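Local coordinates for mucus binding protein (Lactobacillus reuteri, PDB 3I57) that probably anchors to the bacterial cell wall and binds mucus, this fragment being one type 2 repeat with a beta-grasp fold that also binds immunoglobulins, at residues A[3-13]-A[66-77]. Sequence-based numbering, arbitrary orientation.
Sequences KVHVQYIDGET and DQFYTVIFKHHR
Tyr8 and Val71 meet on the buried face of two parallel strands, 3-10 and 67-75, the pairing of first and last strands usual in the beta-grasp fold, here tight on one face and looser on the other. Backbone N-H...O=C bonds alternate between them, from Gln67 N to Lys3 O through to Gly11 N to Phe73 O. On the tight face Val71 CG2 makes an off-centre CH-pi contact with the Tyr8 ring, while Tyr8 CD2 lies in the plane of the Phe73 ring, at its edge, 3.7 Å from Phe73 CE2. The opposite face is more open, with Phe68 exposed and Gln7, Thr70, Ile9 and Ile72 partly so; His5 is buried among them, its ND1 held by Asp21. Phe68 turns one ring face to His5, Phe68 CE1 lying 3.3 Å from His5 CD2. In its own ring plane, His5 NE2 donates to Asp66 OD2 (2.7 Å). At the end of the ladder His75 NE2 donates to Asp10 OD2 at 2.6 Å, and Asp10 OD1 closes an Asx turn with Glu12 N. Glu12 CG stands beside its backbone N (chi1 -63°), and the extended chain carries the carboxylate to Arg77, which grips it end-on: NH2 to OE1 (2.7 Å), NH1 to OE2. His75 N also reaches OE2, from above the carboxylate plane. Were Glu12 replaced by alanine, the Arg77 guanidinium would probably lose its charge partner and the His75 N-H its acceptor. Strand 15-24 flanks 3-10, strand 46-51 flanks 67-80, and helix 35-43 packs through Ile38 onto Val71 and Phe73.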
ATOM      1  N   LYS A   3     -34.185  27.032   3.286  1.00  8.64           N
ATOM      2  CA  LYS A   3     -32.960  26.413   3.802  1.00  9.14           C
ATOM      3  C   LYS A   3     -32.279  25.631   2.723  1.00  8.65           C
ATOM      4  O   LYS A   3     -32.926  24.992   1.895  1.00  9.75           O
ATOM      5  CB  LYS A   3     -33.260  25.461   4.972  1.00  9.63           C
ATOM      6  CG  LYS A   3     -33.769  26.129   6.228  1.00 12.05           C
ATOM      7  CD  LYS A   3     -34.106  25.058   7.294  1.00 17.79           C
ATOM      8  CE  LYS A   3     -33.839  25.587   8.705  1.00 21.74           C
ATOM      9  NZ  LYS A   3     -32.422  26.068   8.898  1.00 18.91           N
ATOM     10  N   VAL A   4     -30.955  25.664   2.760  1.00  8.34           N
ATOM     11  CA  VAL A   4     -30.138  24.992   1.787  1.00  8.55           C
ATOM     12  C   VAL A   4     -29.100  24.184   2.578  1.00  8.06           C
ATOM     13  O   VAL A   4     -28.633  24.637   3.632  1.00  8.13           O
ATOM     14  CB  VAL A   4     -29.390  26.014   0.889  1.00  8.27           C
ATOM     15  CG1 VAL A   4     -28.335  25.291   0.064  1.00  9.30           C
ATOM     16  CG2 VAL A   4     -30.351  26.709  -0.016  1.00  9.78           C
ATOM     17  N   HIS A   5     -28.743  23.011   2.080  1.00  7.73           N
ATOM     18  CA  HIS A   5     -27.752  22.183   2.771  1.00  7.52           C
ATOM     19  C   HIS A   5     -26.733  21.742   1.755  1.00  7.47           C
ATOM     20  O   HIS A   5     -27.081  21.124   0.771  1.00  7.43           O
ATOM     21  CB  HIS A   5     -28.446  20.936   3.366  1.00  7.10           C
ATOM     22  CG  HIS A   5     -29.686  21.259   4.130  1.00  5.77           C
ATOM     23  ND1 HIS A   5     -29.650  21.804   5.401  1.00  8.95           N
ATOM     24  CD2 HIS A   5     -30.990  21.151   3.800  1.00  5.79           C
ATOM     25  CE1 HIS A   5     -30.887  22.003   5.824  1.00  8.69           C
ATOM     26  NE2 HIS A   5     -31.721  21.613   4.873  1.00  7.81           N
ATOM     27  N   VAL A   6     -25.465  22.024   2.001  1.00  7.88           N
ATOM     28  CA  VAL A   6     -24.444  21.609   1.048  1.00  7.06           C
ATOM     29  C   VAL A   6     -23.646  20.493   1.679  1.00  6.57           C
ATOM     30  O   VAL A   6     -23.073  20.666   2.745  1.00  6.55           O
ATOM     31  CB  VAL A   6     -23.503  22.765   0.699  1.00  7.00           C
ATOM     32  CG1 VAL A   6     -22.473  22.295  -0.320  1.00  5.88           C
ATOM     33  CG2 VAL A   6     -24.302  23.949   0.176  1.00  5.34           C
ATOM     34  N   GLN A   7     -23.619  19.339   1.021  1.00  5.70           N
ATOM     35  CA  GLN A   7     -23.104  18.134   1.677  1.00  5.68           C
ATOM     36  C   GLN A   7     -21.811  17.717   1.008  1.00  4.84           C
ATOM     37  O   GLN A   7     -21.793  17.453  -0.181  1.00  6.37           O
ATOM     38  CB  GLN A   7     -24.149  17.002   1.605  1.00  4.85           C
ATOM     39  CG  GLN A   7     -25.443  17.400   2.362  1.00  4.00           C
ATOM     40  CD  GLN A   7     -26.629  16.522   2.015  1.00  7.34           C
ATOM     41  OE1 GLN A   7     -27.372  16.035   2.897  1.00 11.79           O
ATOM     42  NE2 GLN A   7     -26.823  16.311   0.745  1.00  7.01           N
ATOM     43  N   TYR A   8     -20.750  17.653   1.790  1.00  5.43           N
ATOM     44  CA  TYR A   8     -19.433  17.231   1.296  1.00  4.98           C
ATOM     45  C   TYR A   8     -19.272  15.716   1.505  1.00  4.89           C
ATOM     46  O   TYR A   8     -19.379  15.225   2.634  1.00  6.30           O
ATOM     47  CB  TYR A   8     -18.330  18.038   1.996  1.00  4.03           C
ATOM     48  CG  TYR A   8     -18.344  19.469   1.564  1.00  5.10           C
ATOM     49  CD1 TYR A   8     -19.229  20.366   2.153  1.00  5.68           C
ATOM     50  CD2 TYR A   8     -17.558  19.916   0.507  1.00  6.77           C
ATOM     51  CE1 TYR A   8     -19.304  21.668   1.746  1.00  4.85           C
ATOM     52  CE2 TYR A   8     -17.617  21.245   0.080  1.00  6.68           C
ATOM     53  CZ  TYR A   8     -18.510  22.112   0.710  1.00  7.72           C
ATOM     54  OH  TYR A   8     -18.597  23.428   0.331  1.00  8.04           O
ATOM     55  N   ILE A   9     -19.048  14.984   0.417  1.00  5.42           N
ATOM     56  CA  ILE A   9     -19.168  13.520   0.433  1.00  6.46           C
ATOM     57  C   ILE A   9     -17.896  12.814  -0.032  1.00  6.03           C
ATOM     58  O   ILE A   9     -17.316  13.226  -1.029  1.00  5.92           O
ATOM     59  CB  ILE A   9     -20.280  13.057  -0.534  1.00  6.19           C
ATOM     60  CG1 ILE A   9     -21.638  13.680  -0.166  1.00  7.13           C
ATOM     61  CG2 ILE A   9     -20.406  11.522  -0.526  1.00  7.68           C
ATOM     62  CD1 ILE A   9     -21.935  13.535   1.259  1.00  9.56           C
ATOM     63  N   ASP A  10     -17.495  11.741   0.663  1.00  6.54           N
ATOM     64  CA  ASP A  10     -16.457  10.824   0.128  1.00  7.43           C
ATOM     65  C   ASP A  10     -17.192   9.786  -0.704  1.00  7.97           C
ATOM     66  O   ASP A  10     -17.915   8.922  -0.170  1.00  8.02           O
ATOM     67  CB  ASP A  10     -15.666  10.138   1.241  1.00  7.80           C
ATOM     68  CG  ASP A  10     -14.650   9.114   0.716  1.00  8.71           C
ATOM     69  OD1 ASP A  10     -14.788   8.638  -0.416  1.00 13.62           O
ATOM     70  OD2 ASP A  10     -13.704   8.797   1.454  1.00  9.87           O
ATOM     71  N   GLY A  11     -17.060   9.918  -2.019  1.00  8.13           N
ATOM     72  CA  GLY A  11     -17.785   9.055  -2.941  1.00  8.96           C
ATOM     73  C   GLY A  11     -17.172   7.682  -3.108  1.00 10.17           C
ATOM     74  O   GLY A  11     -17.740   6.830  -3.806  1.00  9.77           O
ATOM     75  N   GLU A  12     -16.031   7.439  -2.463  1.00  9.04           N
ATOM     76  CA  GLU A  12     -15.461   6.098  -2.506  1.00 10.86           C
ATOM     77  C   GLU A  12     -16.004   5.265  -1.382  1.00 10.98           C
ATOM     78  O   GLU A  12     -16.149   4.058  -1.534  1.00 12.06           O
ATOM     79  CB  GLU A  12     -13.925   6.108  -2.414  1.00  9.67           C
ATOM     80  CG  GLU A  12     -13.271   6.808  -3.584  1.00 12.27           C
ATOM     81  CD  GLU A  12     -11.793   6.474  -3.736  1.00 12.53           C
ATOM     82  OE1 GLU A  12     -11.270   5.549  -3.060  1.00 12.88           O
ATOM     83  OE2 GLU A  12     -11.161   7.154  -4.546  1.00 11.24           O
ATOM     84  N   THR A  13     -16.271   5.905  -0.242  1.00 10.45           N
ATOM     85  CA  THR A  13     -16.726   5.202   0.945  1.00  9.44           C
ATOM     86  C   THR A  13     -18.196   5.498   1.234  1.00  9.21           C
ATOM     87  O   THR A  13     -18.746   4.964   2.200  1.00  9.24           O
ATOM     88  CB  THR A  13     -15.881   5.570   2.191  1.00 10.39           C
ATOM     89  OG1 THR A  13     -15.924   6.991   2.419  1.00  9.28           O
ATOM     90  CG2 THR A  13     -14.443   5.142   1.991  1.00 12.42           C
ATOM     91  N   ASP A  66     -36.536  21.530   1.670  1.00 13.76           N
ATOM     92  CA  ASP A  66     -35.224  22.179   1.607  1.00 12.70           C
ATOM     93  C   ASP A  66     -34.479  21.805   0.324  1.00 11.90           C
ATOM     94  O   ASP A  66     -34.827  20.834  -0.366  1.00 11.16           O
ATOM     95  CB  ASP A  66     -34.356  21.787   2.820  1.00 12.71           C
ATOM     96  CG  ASP A  66     -34.920  22.288   4.142  1.00 13.93           C
ATOM     97  OD1 ASP A  66     -35.853  23.106   4.125  1.00 12.76           O
ATOM     98  OD2 ASP A  66     -34.419  21.868   5.203  1.00 12.79           O
ATOM     99  N   GLN A  67     -33.428  22.567   0.023  1.00 10.18           N
ATOM    100  CA  GLN A  67     -32.588  22.308  -1.132  1.00  8.94           C
ATOM    101  C   GLN A  67     -31.326  21.604  -0.658  1.00  8.42           C
ATOM    102  O   GLN A  67     -30.718  22.052   0.296  1.00  9.30           O
ATOM    103  CB  GLN A  67     -32.226  23.625  -1.821  1.00  8.47           C
ATOM    104  CG  GLN A  67     -33.421  24.244  -2.576  1.00  9.85           C
ATOM    105  CD  GLN A  67     -33.221  25.714  -2.893  1.00 11.44           C
ATOM    106  OE1 GLN A  67     -32.553  26.081  -3.877  1.00 13.68           O
ATOM    107  NE2 GLN A  67     -33.795  26.555  -2.073  1.00 10.16           N
ATOM    108  N   PHE A  68     -30.962  20.499  -1.301  1.00  6.68           N
ATOM    109  CA  PHE A  68     -29.722  19.793  -0.980  1.00  7.03           C
ATOM    110  C   PHE A  68     -28.792  19.763  -2.173  1.00  6.83           C
ATOM    111  O   PHE A  68     -29.239  19.476  -3.293  1.00  7.74           O
ATOM    112  CB  PHE A  68     -30.041  18.341  -0.556  1.00  6.99           C
ATOM    113  CG  PHE A  68     -30.896  18.252   0.697  1.00  7.59           C
ATOM    114  CD1 PHE A  68     -30.321  17.980   1.922  1.00  7.76           C
ATOM    115  CD2 PHE A  68     -32.274  18.448   0.642  1.00  8.94           C
ATOM    116  CE1 PHE A  68     -31.112  17.883   3.102  1.00  8.23           C
ATOM    117  CE2 PHE A  68     -33.072  18.369   1.802  1.00 10.24           C
ATOM    118  CZ  PHE A  68     -32.504  18.091   3.020  1.00 11.18           C
ATOM    119  N   TYR A  69     -27.498  20.014  -1.952  1.00  5.87           N
ATOM    120  CA  TYR A  69     -26.527  19.890  -3.033  1.00  5.83           C
ATOM    121  C   TYR A  69     -25.306  19.174  -2.517  1.00  6.22           C
ATOM    122  O   TYR A  69     -24.766  19.563  -1.473  1.00  5.33           O
ATOM    123  CB  TYR A  69     -26.098  21.273  -3.519  1.00  5.51           C
ATOM    124  CG  TYR A  69     -27.269  22.091  -3.934  1.00  7.02           C
ATOM    125  CD1 TYR A  69     -27.885  21.878  -5.167  1.00  9.12           C
ATOM    126  CD2 TYR A  69     -27.822  23.037  -3.070  1.00  8.84           C
ATOM    127  CE1 TYR A  69     -28.985  22.609  -5.542  1.00  9.49           C
ATOM    128  CE2 TYR A  69     -28.916  23.786  -3.455  1.00 10.61           C
ATOM    129  CZ  TYR A  69     -29.493  23.563  -4.681  1.00 11.94           C
ATOM    130  OH  TYR A  69     -30.588  24.312  -5.063  1.00 12.54           O
ATOM    131  N   THR A  70     -24.864  18.158  -3.246  1.00  7.09           N
ATOM    132  CA  THR A  70     -23.667  17.400  -2.845  1.00  7.01           C
ATOM    133  C   THR A  70     -22.387  17.877  -3.553  1.00  7.31           C
ATOM    134  O   THR A  70     -22.411  18.397  -4.686  1.00  7.15           O
ATOM    135  CB  THR A  70     -23.858  15.885  -3.072  1.00  7.54           C
ATOM    136  OG1 THR A  70     -24.160  15.647  -4.449  1.00  7.12           O
ATOM    137  CG2 THR A  70     -25.010  15.327  -2.206  1.00  7.25           C
ATOM    138  N   VAL A  71     -21.262  17.762  -2.841  1.00  6.47           N
ATOM    139  CA  VAL A  71     -19.961  18.001  -3.422  1.00  6.53           C
ATOM    140  C   VAL A  71     -19.217  16.700  -3.184  1.00  6.68           C
ATOM    141  O   VAL A  71     -18.956  16.320  -2.040  1.00  5.74           O
ATOM    142  CB  VAL A  71     -19.190  19.184  -2.732  1.00  6.60           C
ATOM    143  CG1 VAL A  71     -17.837  19.383  -3.394  1.00  7.74           C
ATOM    144  CG2 VAL A  71     -19.976  20.491  -2.863  1.00  7.15           C
ATOM    145  N   ILE A  72     -18.900  16.002  -4.258  1.00  6.02           N
ATOM    146  CA  ILE A  72     -18.487  14.619  -4.111  1.00  6.19           C
ATOM    147  C   ILE A  72     -17.007  14.538  -4.449  1.00  6.07           C
ATOM    148  O   ILE A  72     -16.568  15.097  -5.449  1.00  6.50           O
ATOM    149  CB  ILE A  72     -19.304  13.664  -5.040  1.00  6.22           C
ATOM    150  CG1 ILE A  72     -20.785  13.653  -4.648  1.00  7.57           C
ATOM    151  CG2 ILE A  72     -18.782  12.206  -4.944  1.00  4.73           C
ATOM    152  CD1 ILE A  72     -21.707  12.958  -5.666  1.00 11.76           C
ATOM    153  N   PHE A  73     -16.253  13.845  -3.602  1.00  5.97           N
ATOM    154  CA  PHE A  73     -14.830  13.657  -3.833  1.00  6.42           C
ATOM    155  C   PHE A  73     -14.454  12.197  -4.015  1.00  7.26           C
ATOM    156  O   PHE A  73     -15.136  11.302  -3.520  1.00  7.74           O
ATOM    157  CB  PHE A  73     -14.041  14.147  -2.617  1.00  6.29           C
ATOM    158  CG  PHE A  73     -14.266  15.587  -2.292  1.00  5.07           C
ATOM    159  CD1 PHE A  73     -13.395  16.549  -2.753  1.00  5.25           C
ATOM    160  CD2 PHE A  73     -15.352  15.973  -1.536  1.00  7.22           C
ATOM    161  CE1 PHE A  73     -13.599  17.901  -2.445  1.00  6.39           C
ATOM    162  CE2 PHE A  73     -15.578  17.334  -1.235  1.00  6.07           C
ATOM    163  CZ  PHE A  73     -14.698  18.278  -1.697  1.00  9.20           C
ATOM    164  N   LYS A  74     -13.329  11.964  -4.685  1.00  7.72           N
ATOM    165  CA  LYS A  74     -12.673  10.666  -4.617  1.00  7.95           C
ATOM    166  C   LYS A  74     -11.359  10.828  -3.861  1.00  7.91           C
ATOM    167  O   LYS A  74     -11.008  11.936  -3.430  1.00  7.65           O
ATOM    168  CB  LYS A  74     -12.440  10.099  -6.030  1.00  7.52           C
ATOM    169  CG  LYS A  74     -13.701   9.877  -6.815  1.00 13.15           C
ATOM    170  CD  LYS A  74     -13.356   9.365  -8.237  1.00 18.99           C
ATOM    171  CE  LYS A  74     -14.536   8.648  -8.885  1.00 20.82           C
ATOM    172  NZ  LYS A  74     -15.100   7.640  -7.946  1.00 25.68           N
ATOM    173  N   HIS A  75     -10.616   9.739  -3.698  1.00  6.76           N
ATOM    174  CA  HIS A  75      -9.323   9.857  -2.993  1.00  6.63           C
ATOM    175  C   HIS A  75      -8.232  10.143  -4.030  1.00  7.27           C
ATOM    176  O   HIS A  75      -8.135   9.412  -5.021  1.00  6.96           O
ATOM    177  CB  HIS A  75      -8.981   8.543  -2.292  1.00  6.43           C
ATOM    178  CG  HIS A  75      -9.919   8.164  -1.192  1.00  8.40           C
ATOM    179  ND1 HIS A  75      -9.608   7.196  -0.255  1.00  8.07           N
ATOM    180  CD2 HIS A  75     -11.146   8.636  -0.860  1.00  9.81           C
ATOM    181  CE1 HIS A  75     -10.616   7.078   0.593  1.00  8.03           C
ATOM    182  NE2 HIS A  75     -11.563   7.935   0.244  1.00  8.74           N
ATOM    183  N   HIS A  76      -7.451  11.194  -3.829  1.00  7.57           N
ATOM    184  CA  HIS A  76      -6.313  11.442  -4.698  1.00  8.80           C
ATOM    185  C   HIS A  76      -5.248  10.345  -4.510  1.00  8.55           C
ATOM    186  O   HIS A  76      -4.951   9.931  -3.384  1.00  7.32           O
ATOM    187  CB  HIS A  76      -5.703  12.833  -4.453  1.00  8.72           C
ATOM    188  CG  HIS A  76      -4.585  13.127  -5.394  1.00 10.44           C
ATOM    189  ND1 HIS A  76      -4.794  13.335  -6.743  1.00 14.52           N
ATOM    190  CD2 HIS A  76      -3.242  13.089  -5.221  1.00 10.92           C
ATOM    191  CE1 HIS A  76      -3.627  13.489  -7.344  1.00 12.26           C
ATOM    192  NE2 HIS A  76      -2.671  13.355  -6.443  1.00 14.38           N
ATOM    193  N   ARG A  77      -4.700   9.856  -5.620  1.00  8.68           N
ATOM    194  CA  ARG A  77      -3.663   8.828  -5.585  1.00  9.04           C
ATOM    195  C   ARG A  77      -2.413   9.258  -6.322  1.00  9.86           C
ATOM    196  O   ARG A  77      -2.474  10.070  -7.249  1.00  9.94           O
ATOM    197  CB  ARG A  77      -4.200   7.516  -6.163  1.00  9.13           C
ATOM    198  CG  ARG A  77      -5.261   6.876  -5.247  1.00  8.73           C
ATOM    199  CD  ARG A  77      -5.897   5.611  -5.810  1.00 11.01           C
ATOM    200  NE  ARG A  77      -6.747   5.010  -4.784  1.00 14.10           N
ATOM    201  CZ  ARG A  77      -8.004   5.385  -4.559  1.00 14.00           C
ATOM    202  NH1 ARG A  77      -8.549   6.338  -5.301  1.00  8.86           N
ATOM    203  NH2 ARG A  77      -8.703   4.809  -3.593  1.00 14.62           N
TER
HETATM  204  O   HOH W   1     -36.790  25.337   2.795  1.00 10.94           O